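Local coordinates for E3 ubiquitin-protein ligase TRIM65 (Homo sapiens, PDB 7JL4) that acts as an E3 ubiquitin ligase in innate immunity, autophagy and inflammation, seen here as its C-terminal PRY-SPRY (B30.2) domain alone, at residues Y19-F24 against T187-Q191; E58-V62 against H101-I105; G137-G141 against F153-E157. All blocks are in the same frame, centred on the assembly; numbering follows the deposited sequence.

All three contacts belong to the beta sandwich of the PRY-SPRY domain. Contact 3 is the buried one: it pairs two strands of the seven-stranded sheet through backbone hydrogen bonds. Contacts 1 and 2 are partly buried and rely more on side chains. Contact 1 brings the end of strand 185-188 of that same sheet, and the tail that follows it, against an N-terminal loop, with polar bonds outside and leucine and phenylalanine within. Contact 2 lies on the opposite side of the chain's centre from the other two and joins loop to loop beside strand 61-63 of the other sheet. Cys189 SG of contact 1 packs on Leu139 CD1 of contact 3, and Phe24 CD1 touches Val62 CG1 of contact 2.

Contact 1 of 3, residues Y19-F24 against T187-Q191; sequences YRNLTF and TLCHQ
Tyr19, Asn21 and Leu22 bind the C-terminal residues 188-191 in the PRY-SPRY beta sandwich, where a loop near the N-terminus meets the last strand and the tail after it. The segments run roughly antiparallel, but side chains make the direct hydrogen bonds. The Asn21 amide uses both ends on the backbone of Gln191. Its OD1 accepts from Gln191 N at 2.9 Å, and its ND2 gives to Gln191 O at 3.1 Å. The second bond lies in the amide plane, so the pair fixes the rotation of the amide. That amide also stacks on the His190 imidazole, the two planes 17° apart, with Asn21 CB over the ring centre. At the edge of the same ring, His190 NE2 donates to Leu22 O at 2.8 Å, in the ring plane and almost straight at 176°.

Cys189 O has two donors. Tyr19 OH reaches it at 2.7 Å from above the carbonyl plane, and a water bridges it to Arg20 O and Leu22 N. The tyrosine CG lies anti to the backbone N (chi1 -156°), which turns the ring toward the tail. Tyr19 OH is also hydrogen-bonded to Glu76 N on strand 72-79. Gln191 CG sits over one ring face, 3.6 Å from the Tyr19 ring centroid.

Deeper in, the contact is apolar. Leu22 packs beside Leu188 and reaches Pro176 of the facing sheet. Leu188 CD1 lies over the centre of the Phe24 ring, while Leu188 CG approaches Phe24 CZ at 3.5 Å.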
loop_
_atom_site.group_PDB
_atom_site.type_symbol
_atom_site.label_atom_id
_atom_site.label_comp_id
_atom_site.label_asym_id
_atom_site.label_seq_id
_atom_site.Cartn_x
_atom_site.Cartn_y
_atom_site.Cartn_z
ATOM N N TYR A 19 10.326 -10.149 6.657
ATOM C CA TYR A 19 9.501 -10.164 5.450
ATOM C C TYR A 19 8.182 -10.902 5.675
ATOM O O TYR A 19 8.156 -11.987 6.256
ATOM C CB TYR A 19 10.278 -10.804 4.285
ATOM C CG TYR A 19 9.741 -10.334 2.950
ATOM C CD1 TYR A 19 8.522 -10.795 2.453
ATOM C CD2 TYR A 19 10.379 -9.291 2.275
ATOM C CE1 TYR A 19 8.018 -10.317 1.260
ATOM C CE2 TYR A 19 9.867 -8.778 1.094
ATOM C CZ TYR A 19 8.680 -9.281 0.611
ATOM O OH TYR A 19 8.158 -8.800 -0.560
ATOM N N ARG A 20 7.083 -10.319 5.187
ATOM C CA ARG A 20 5.754 -10.934 5.245
ATOM C C ARG A 20 5.153 -11.062 3.848
ATOM O O ARG A 20 5.130 -10.082 3.098
ATOM C CB ARG A 20 4.788 -10.120 6.129
ATOM C CG ARG A 20 5.299 -9.760 7.523
ATOM C CD ARG A 20 5.414 -10.982 8.495
ATOM N NE ARG A 20 6.124 -10.561 9.704
ATOM C CZ ARG A 20 7.228 -11.113 10.201
ATOM N NH1 ARG A 20 7.751 -12.209 9.662
ATOM N NH2 ARG A 20 7.780 -10.589 11.285
ATOM N N ASN A 21 4.623 -12.251 3.510
ATOM C CA ASN A 21 3.988 -12.473 2.204
ATOM C C ASN A 21 2.492 -12.126 2.289
ATOM O O ASN A 21 1.714 -12.829 2.937
ATOM C CB ASN A 21 4.209 -13.916 1.724
ATOM C CG ASN A 21 5.685 -14.226 1.397
ATOM O OD1 ASN A 21 6.474 -13.325 1.106
ATOM N ND2 ASN A 21 6.062 -15.511 1.465
ATOM N N LEU A 22 2.083 -11.049 1.624
ATOM C CA LEU A 22 0.724 -10.526 1.709
ATOM C C LEU A 22 -0.141 -11.032 0.558
ATOM O O LEU A 22 0.359 -11.382 -0.518
ATOM C CB LEU A 22 0.731 -8.988 1.679
ATOM C CG LEU A 22 1.557 -8.243 2.730
ATOM C CD1 LEU A 22 1.372 -6.742 2.505
ATOM C CD2 LEU A 22 1.221 -8.679 4.154
ATOM N N THR A 23 -1.460 -11.055 0.795
ATOM C CA THR A 23 -2.442 -11.344 -0.253
ATOM C C THR A 23 -3.598 -10.357 -0.146
ATOM O O THR A 23 -3.923 -9.886 0.946
ATOM C CB THR A 23 -2.987 -12.778 -0.177
ATOM O OG1 THR A 23 -3.522 -13.021 1.127
ATOM C CG2 THR A 23 -1.897 -13.801 -0.458
ATOM N N PHE A 24 -4.218 -10.041 -1.282
ATOM C CA PHE A 24 -5.374 -9.146 -1.265
ATOM C C PHE A 24 -6.611 -9.858 -0.716
ATOM O O PHE A 24 -6.727 -11.086 -0.763
ATOM C CB PHE A 24 -5.646 -8.598 -2.672
ATOM C CG PHE A 24 -4.560 -7.695 -3.175
ATOM C CD1 PHE A 24 -4.332 -6.461 -2.572
ATOM C CD2 PHE A 24 -3.755 -8.077 -4.239
ATOM C CE1 PHE A 24 -3.317 -5.607 -3.047
ATOM C CE2 PHE A 24 -2.758 -7.230 -4.732
ATOM C CZ PHE A 24 -2.526 -5.997 -4.123
ATOM N N THR A 187 1.382 -5.501 -7.512
ATOM C CA THR A 187 1.784 -6.880 -7.230
ATOM C C THR A 187 2.437 -6.944 -5.850
ATOM O O THR A 187 3.429 -6.248 -5.601
ATOM C CB THR A 187 2.759 -7.375 -8.302
ATOM O OG1 THR A 187 2.193 -7.149 -9.608
ATOM C CG2 THR A 187 3.038 -8.859 -8.108
ATOM N N LEU A 188 1.885 -7.772 -4.956
ATOM C CA LEU A 188 2.470 -8.005 -3.635
ATOM C C LEU A 188 3.613 -9.003 -3.797
ATOM O O LEU A 188 3.382 -10.153 -4.174
ATOM C CB LEU A 188 1.418 -8.549 -2.674
ATOM C CG LEU A 188 0.146 -7.695 -2.562
ATOM C CD1 LEU A 188 -0.936 -8.433 -1.813
ATOM C CD2 LEU A 188 0.439 -6.394 -1.879
ATOM N N CYS A 189 4.844 -8.572 -3.530
ATOM C CA CYS A 189 6.002 -9.413 -3.806
ATOM C C CYS A 189 6.173 -10.405 -2.667
ATOM O O CYS A 189 5.994 -10.052 -1.499
ATOM C CB CYS A 189 7.261 -8.564 -3.947
ATOM S SG CYS A 189 7.165 -7.316 -5.258
ATOM N N HIS A 190 6.518 -11.645 -3.008
ATOM C CA HIS A 190 6.761 -12.669 -1.999
ATOM C C HIS A 190 8.238 -13.051 -1.947
ATOM O O HIS A 190 8.940 -13.029 -2.967
ATOM C CB HIS A 190 5.911 -13.914 -2.257
ATOM C CG HIS A 190 4.474 -13.754 -1.875
ATOM N ND1 HIS A 190 3.588 -14.812 -1.854
ATOM C CD2 HIS A 190 3.767 -12.665 -1.490
ATOM C CE1 HIS A 190 2.399 -14.380 -1.474
ATOM N NE2 HIS A 190 2.481 -13.079 -1.250
ATOM N N GLN A 191 8.709 -13.399 -0.740
ATOM C CA GLN A 191 10.090 -13.876 -0.553
ATOM C C GLN A 191 10.111 -15.127 0.309
ATOM O O GLN A 191 9.065 -15.713 0.560
ATOM C CB GLN A 191 10.966 -12.801 0.093
ATOM C CG GLN A 191 11.155 -11.535 -0.721
ATOM C CD GLN A 191 12.119 -11.724 -1.876
ATOM O OE1 GLN A 191 12.910 -12.684 -1.898
ATOM N NE2 GLN A 191 12.074 -10.810 -2.837
HETATM O O HOH W 1 10.661 -8.857 -2.439
HETATM O O HOH W 2 4.311 -9.459 0.461
#

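Contact 2 of 3, residues E58-V62 against H101-I105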
loop_
_atom_site.group_PDB
_atom_site.type_symbol
_atom_site.label_atom_id
_atom_site.label_comp_id
_atom_site.label_asym_id
_atom_site.label_seq_id
_atom_site.Cartn_x
_atom_site.Cartn_y
_atom_site.Cartn_z
ATOM N N GLU A 58 -16.141 1.308 -2.269
ATOM C CA GLU A 58 -16.633 2.163 -3.348
ATOM C C GLU A 58 -15.528 3.077 -3.863
ATOM O O GLU A 58 -15.492 3.421 -5.052
ATOM C CB GLU A 58 -17.822 2.995 -2.852
ATOM C CG GLU A 58 -19.028 2.158 -2.434
ATOM C CD GLU A 58 -20.180 2.990 -1.909
ATOM O OE1 GLU A 58 -20.048 4.233 -1.832
ATOM O OE2 GLU A 58 -21.222 2.395 -1.566
ATOM N N LEU A 59 -14.640 3.492 -2.966
ATOM C CA LEU A 59 -13.367 4.067 -3.339
ATOM C C LEU A 59 -12.610 3.097 -4.235
ATOM O O LEU A 59 -12.928 1.917 -4.316
ATOM C CB LEU A 59 -12.560 4.355 -2.080
ATOM C CG LEU A 59 -13.394 5.270 -1.165
ATOM C CD1 LEU A 59 -12.842 5.256 0.255
ATOM C CD2 LEU A 59 -13.458 6.673 -1.700
ATOM N N TRP A 60 -11.586 3.600 -4.910
ATOM C CA TRP A 60 -10.787 2.748 -5.796
ATOM C C TRP A 60 -9.697 2.058 -4.974
ATOM O O TRP A 60 -8.500 2.287 -5.164
ATOM C CB TRP A 60 -10.197 3.578 -6.932
ATOM C CG TRP A 60 -11.241 4.155 -7.820
ATOM C CD1 TRP A 60 -12.512 3.703 -7.969
ATOM C CD2 TRP A 60 -11.111 5.296 -8.685
ATOM N NE1 TRP A 60 -13.192 4.490 -8.876
ATOM C CE2 TRP A 60 -12.356 5.481 -9.320
ATOM C CE3 TRP A 60 -10.067 6.184 -8.976
ATOM C CZ2 TRP A 60 -12.584 6.508 -10.247
ATOM C CZ3 TRP A 60 -10.302 7.218 -9.884
ATOM C CH2 TRP A 60 -11.548 7.362 -10.510
ATOM N N GLN A 61 -10.135 1.171 -4.062
ATOM C CA GLN A 61 -9.244 0.618 -3.042
ATOM C C GLN A 61 -9.468 -0.878 -2.829
ATOM O O GLN A 61 -10.497 -1.460 -3.202
ATOM C CB GLN A 61 -9.395 1.351 -1.687
ATOM C CG GLN A 61 -8.925 2.815 -1.765
ATOM C CD GLN A 61 -9.226 3.644 -0.526
ATOM O OE1 GLN A 61 -9.563 3.132 0.553
ATOM N NE2 GLN A 61 -9.128 4.934 -0.682
ATOM N N VAL A 62 -8.462 -1.497 -2.216
ATOM C CA VAL A 62 -8.525 -2.901 -1.823
ATOM C C VAL A 62 -7.560 -3.051 -0.660
ATOM O O VAL A 62 -6.529 -2.373 -0.616
ATOM C CB VAL A 62 -8.147 -3.827 -3.001
ATOM C CG1 VAL A 62 -6.763 -3.456 -3.520
ATOM C CG2 VAL A 62 -8.201 -5.322 -2.567
ATOM N N HIS A 101 -13.769 12.660 -3.895
ATOM C CA HIS A 101 -12.487 11.984 -3.743
ATOM C C HIS A 101 -12.673 10.473 -3.851
ATOM O O HIS A 101 -13.683 9.927 -3.406
ATOM C CB HIS A 101 -11.830 12.360 -2.402
ATOM C CG HIS A 101 -11.792 13.838 -2.138
ATOM N ND1 HIS A 101 -11.203 14.735 -3.006
ATOM C CD2 HIS A 101 -12.277 14.578 -1.111
ATOM C CE1 HIS A 101 -11.338 15.965 -2.535
ATOM N NE2 HIS A 101 -11.987 15.898 -1.385
ATOM N N THR A 102 -11.696 9.801 -4.465
ATOM C CA THR A 102 -11.731 8.351 -4.665
ATOM C C THR A 102 -10.706 7.617 -3.817
ATOM O O THR A 102 -10.654 6.381 -3.860
ATOM C CB THR A 102 -11.485 8.000 -6.137
ATOM O OG1 THR A 102 -10.156 8.411 -6.494
ATOM C CG2 THR A 102 -12.499 8.718 -7.046
ATOM N N ASP A 103 -9.875 8.344 -3.077
ATOM C CA ASP A 103 -8.808 7.783 -2.243
ATOM C C ASP A 103 -8.980 8.395 -0.863
ATOM O O ASP A 103 -9.003 9.626 -0.737
ATOM C CB ASP A 103 -7.444 8.159 -2.856
ATOM C CG ASP A 103 -6.230 7.622 -2.090
ATOM O OD1 ASP A 103 -6.356 6.847 -1.107
ATOM O OD2 ASP A 103 -5.105 7.998 -2.511
ATOM N N ASN A 104 -9.158 7.567 0.168
ATOM C CA ASN A 104 -9.233 8.120 1.516
ATOM C C ASN A 104 -8.081 7.657 2.405
ATOM O O ASN A 104 -8.137 7.863 3.627
ATOM C CB ASN A 104 -10.600 7.815 2.154
ATOM C CG ASN A 104 -10.749 6.354 2.568
ATOM O OD1 ASN A 104 -9.861 5.526 2.320
ATOM N ND2 ASN A 104 -11.864 6.039 3.233
ATOM N N ILE A 105 -7.032 7.068 1.824
ATOM C CA ILE A 105 -5.919 6.540 2.611
ATOM C C ILE A 105 -5.076 7.704 3.127
ATOM O O ILE A 105 -4.529 8.488 2.342
ATOM C CB ILE A 105 -5.072 5.559 1.785
ATOM C CG1 ILE A 105 -5.925 4.389 1.289
ATOM C CG2 ILE A 105 -3.896 5.012 2.638
ATOM C CD1 ILE A 105 -5.256 3.548 0.191
#
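Trp60 and Thr102 join two loops at an edge of the PRY-SPRY sandwich, beside the outermost strand 61-63. Trp60 N donates to Thr102 O at 3.1 Å, in the carbonyl plane, and Trp60 is the centre of an inverse gamma turn. From CB, which is 4.2 Å from Thr102 O, the indole runs out over the threonine. Its CD2 and CE3 lie against Thr102 CB. CE3 also nears Thr102 OG1 at 3.3 Å, and at the far end CH2 meets the methyl. That methyl, CG2, is 3.7 Å from the centroid of the six-membered ring, only 4° off its normal. Thr102 OG1 itself is hydrogen-bonded to Trp179 NE1. With an alanine at Trp60, the Thr102 methyl would probably lose the ring face that covers it, opening a gap.

Leu59 CB touches Thr102 O, and its CD1 meets the Asn104 amide. Asn104 ND2 donates to Pro94 O. Asp103 OD1 accepts from Ile105 N at 3.0 Å, forming an Asx turn, while Asp103 OD2 makes a salt bridge with Arg107 and a hydrogen bond with Thr85 OG1. On strand 175-180, Leu180 bonds the Trp60 backbone and Trp179 packs against Trp60, Gln61, Asp103 and Ile105.

Contact 3 of 3, residues G137-G141 against F153-E157; sequences GRLLG and FYSLE
Leu140 with Ser155 and Gly141 with Tyr154 form consecutive antiparallel pairs of a beta hairpin, the first non-hydrogen-bonded and the second hydrogen-bonded, with strand directions 152° apart. Gly141 N gives to Tyr154 O at 2.9 Å and Tyr154 N gives to Gly141 O at 2.8 Å. Beyond the regular pairing, Leu156 N donates to Leu139 O, which also takes a water that accepts from Glu157 N. A second water joins Gly137 N to Glu157 O.

Leu156 CD2 packs against the backbone of Gly141, which has no side chain, and comes within 3.3 Å of Gly141 N. Leu139 CD2 packs on Leu156 CB at 3.9 Å. Glu157 has CG between its backbone N and carbonyl carbon (chi1 52°), and from there the chain extends past Leu139 CB. Its OE1 takes a weak bond from Arg138 N, whereas OE2 makes a salt bridge with Arg78.

The hairpin lies within the seven-stranded sheet, between strands 72-79 and 161-167. Leu139, Tyr154 and Leu156 meet helix 10-15, while Leu140 and Phe153 pack on strand 111-116 of the facing sheet.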
loop_
_atom_site.group_PDB
_atom_site.type_symbol
_atom_site.label_atom_id
_atom_site.label_comp_id
_atom_site.label_asym_id
_atom_site.label_seq_id
_atom_site.Cartn_x
_atom_site.Cartn_y
_atom_site.Cartn_z
ATOM N N GLY A 137 11.690 4.846 -9.418
ATOM C CA GLY A 137 11.553 3.432 -9.105
ATOM C C GLY A 137 10.118 3.060 -8.789
ATOM O O GLY A 137 9.372 3.822 -8.178
ATOM N N ARG A 138 9.732 1.849 -9.198
ATOM C CA ARG A 138 8.383 1.348 -8.964
ATOM C C ARG A 138 8.349 0.148 -8.020
ATOM O O ARG A 138 7.303 -0.499 -7.893
ATOM C CB ARG A 138 7.725 0.989 -10.301
ATOM C CG ARG A 138 7.526 2.205 -11.215
ATOM C CD ARG A 138 6.446 3.129 -10.690
ATOM N NE ARG A 138 6.407 4.382 -11.478
ATOM C CZ ARG A 138 6.861 5.558 -11.053
ATOM N NH1 ARG A 138 7.404 5.661 -9.853
ATOM N NH2 ARG A 138 6.789 6.638 -11.841
ATOM N N LEU A 139 9.458 -0.173 -7.364
ATOM C CA LEU A 139 9.501 -1.252 -6.379
ATOM C C LEU A 139 9.585 -0.593 -5.009
ATOM O O LEU A 139 10.581 0.066 -4.688
ATOM C CB LEU A 139 10.681 -2.184 -6.641
ATOM C CG LEU A 139 10.803 -3.333 -5.650
ATOM C CD1 LEU A 139 9.552 -4.198 -5.675
ATOM C CD2 LEU A 139 12.035 -4.170 -5.951
ATOM N N LEU A 140 8.533 -0.750 -4.207
ATOM C CA LEU A 140 8.369 0.035 -3.000
ATOM C C LEU A 140 8.295 -0.890 -1.800
ATOM O O LEU A 140 7.714 -1.978 -1.881
ATOM C CB LEU A 140 7.110 0.897 -3.091
ATOM C CG LEU A 140 7.187 1.784 -4.339
ATOM C CD1 LEU A 140 5.820 2.325 -4.699
ATOM C CD2 LEU A 140 8.195 2.897 -4.086
ATOM N N GLY A 141 8.890 -0.466 -0.689
ATOM C CA GLY A 141 8.869 -1.246 0.538
ATOM C C GLY A 141 8.159 -0.502 1.653
ATOM O O GLY A 141 8.176 0.730 1.706
ATOM N N PHE A 153 8.459 4.104 4.511
ATOM C CA PHE A 153 8.347 3.718 3.117
ATOM C C PHE A 153 9.706 3.801 2.439
ATOM O O PHE A 153 10.459 4.765 2.646
ATOM C CB PHE A 153 7.374 4.636 2.375
ATOM C CG PHE A 153 5.973 4.533 2.841
ATOM C CD1 PHE A 153 5.530 5.273 3.918
ATOM C CD2 PHE A 153 5.095 3.661 2.222
ATOM C CE1 PHE A 153 4.212 5.184 4.333
ATOM C CE2 PHE A 153 3.777 3.565 2.656
ATOM C CZ PHE A 153 3.351 4.310 3.697
ATOM N N TYR A 154 9.981 2.828 1.577
ATOM C CA TYR A 154 11.239 2.739 0.843
ATOM C C TYR A 154 11.001 2.685 -0.658
ATOM O O TYR A 154 9.984 2.172 -1.132
ATOM C CB TYR A 154 12.046 1.485 1.226
ATOM C CG TYR A 154 12.652 1.529 2.615
ATOM C CD1 TYR A 154 11.893 1.221 3.743
ATOM C CD2 TYR A 154 13.982 1.895 2.785
ATOM C CE1 TYR A 154 12.463 1.270 5.037
ATOM C CE2 TYR A 154 14.563 1.932 4.048
ATOM C CZ TYR A 154 13.801 1.624 5.163
ATOM O OH TYR A 154 14.402 1.695 6.392
ATOM N N SER A 155 11.969 3.196 -1.405
ATOM C CA SER A 155 12.149 2.819 -2.797
ATOM C C SER A 155 13.310 1.842 -2.842
ATOM O O SER A 155 14.274 1.995 -2.090
ATOM C CB SER A 155 12.430 4.049 -3.668
ATOM O OG SER A 155 12.684 3.639 -4.997
ATOM N N LEU A 156 13.210 0.808 -3.677
ATOM C CA LEU A 156 14.234 -0.213 -3.626
ATOM C C LEU A 156 15.076 -0.224 -4.898
ATOM O O LEU A 156 16.101 -0.911 -4.943
ATOM C CB LEU A 156 13.625 -1.616 -3.456
ATOM C CG LEU A 156 13.271 -1.881 -1.974
ATOM C CD1 LEU A 156 14.401 -1.892 -0.948
ATOM C CD2 LEU A 156 11.989 -1.190 -1.481
ATOM N N GLU A 157 14.649 0.481 -5.948
ATOM C CA GLU A 157 15.397 0.535 -7.196
ATOM C C GLU A 157 15.541 1.995 -7.606
ATOM O O GLU A 157 14.556 2.760 -7.556
ATOM C CB GLU A 157 14.733 -0.312 -8.310
ATOM C CG GLU A 157 13.257 -0.019 -8.552
ATOM C CD GLU A 157 12.657 -0.787 -9.718
ATOM O OE1 GLU A 157 11.999 -0.147 -10.572
ATOM O OE2 GLU A 157 12.850 -2.025 -9.786
HETATM O O HOH W 3 13.848 5.469 -7.679
HETATM O O HOH W 4 11.961 1.676 -6.405
#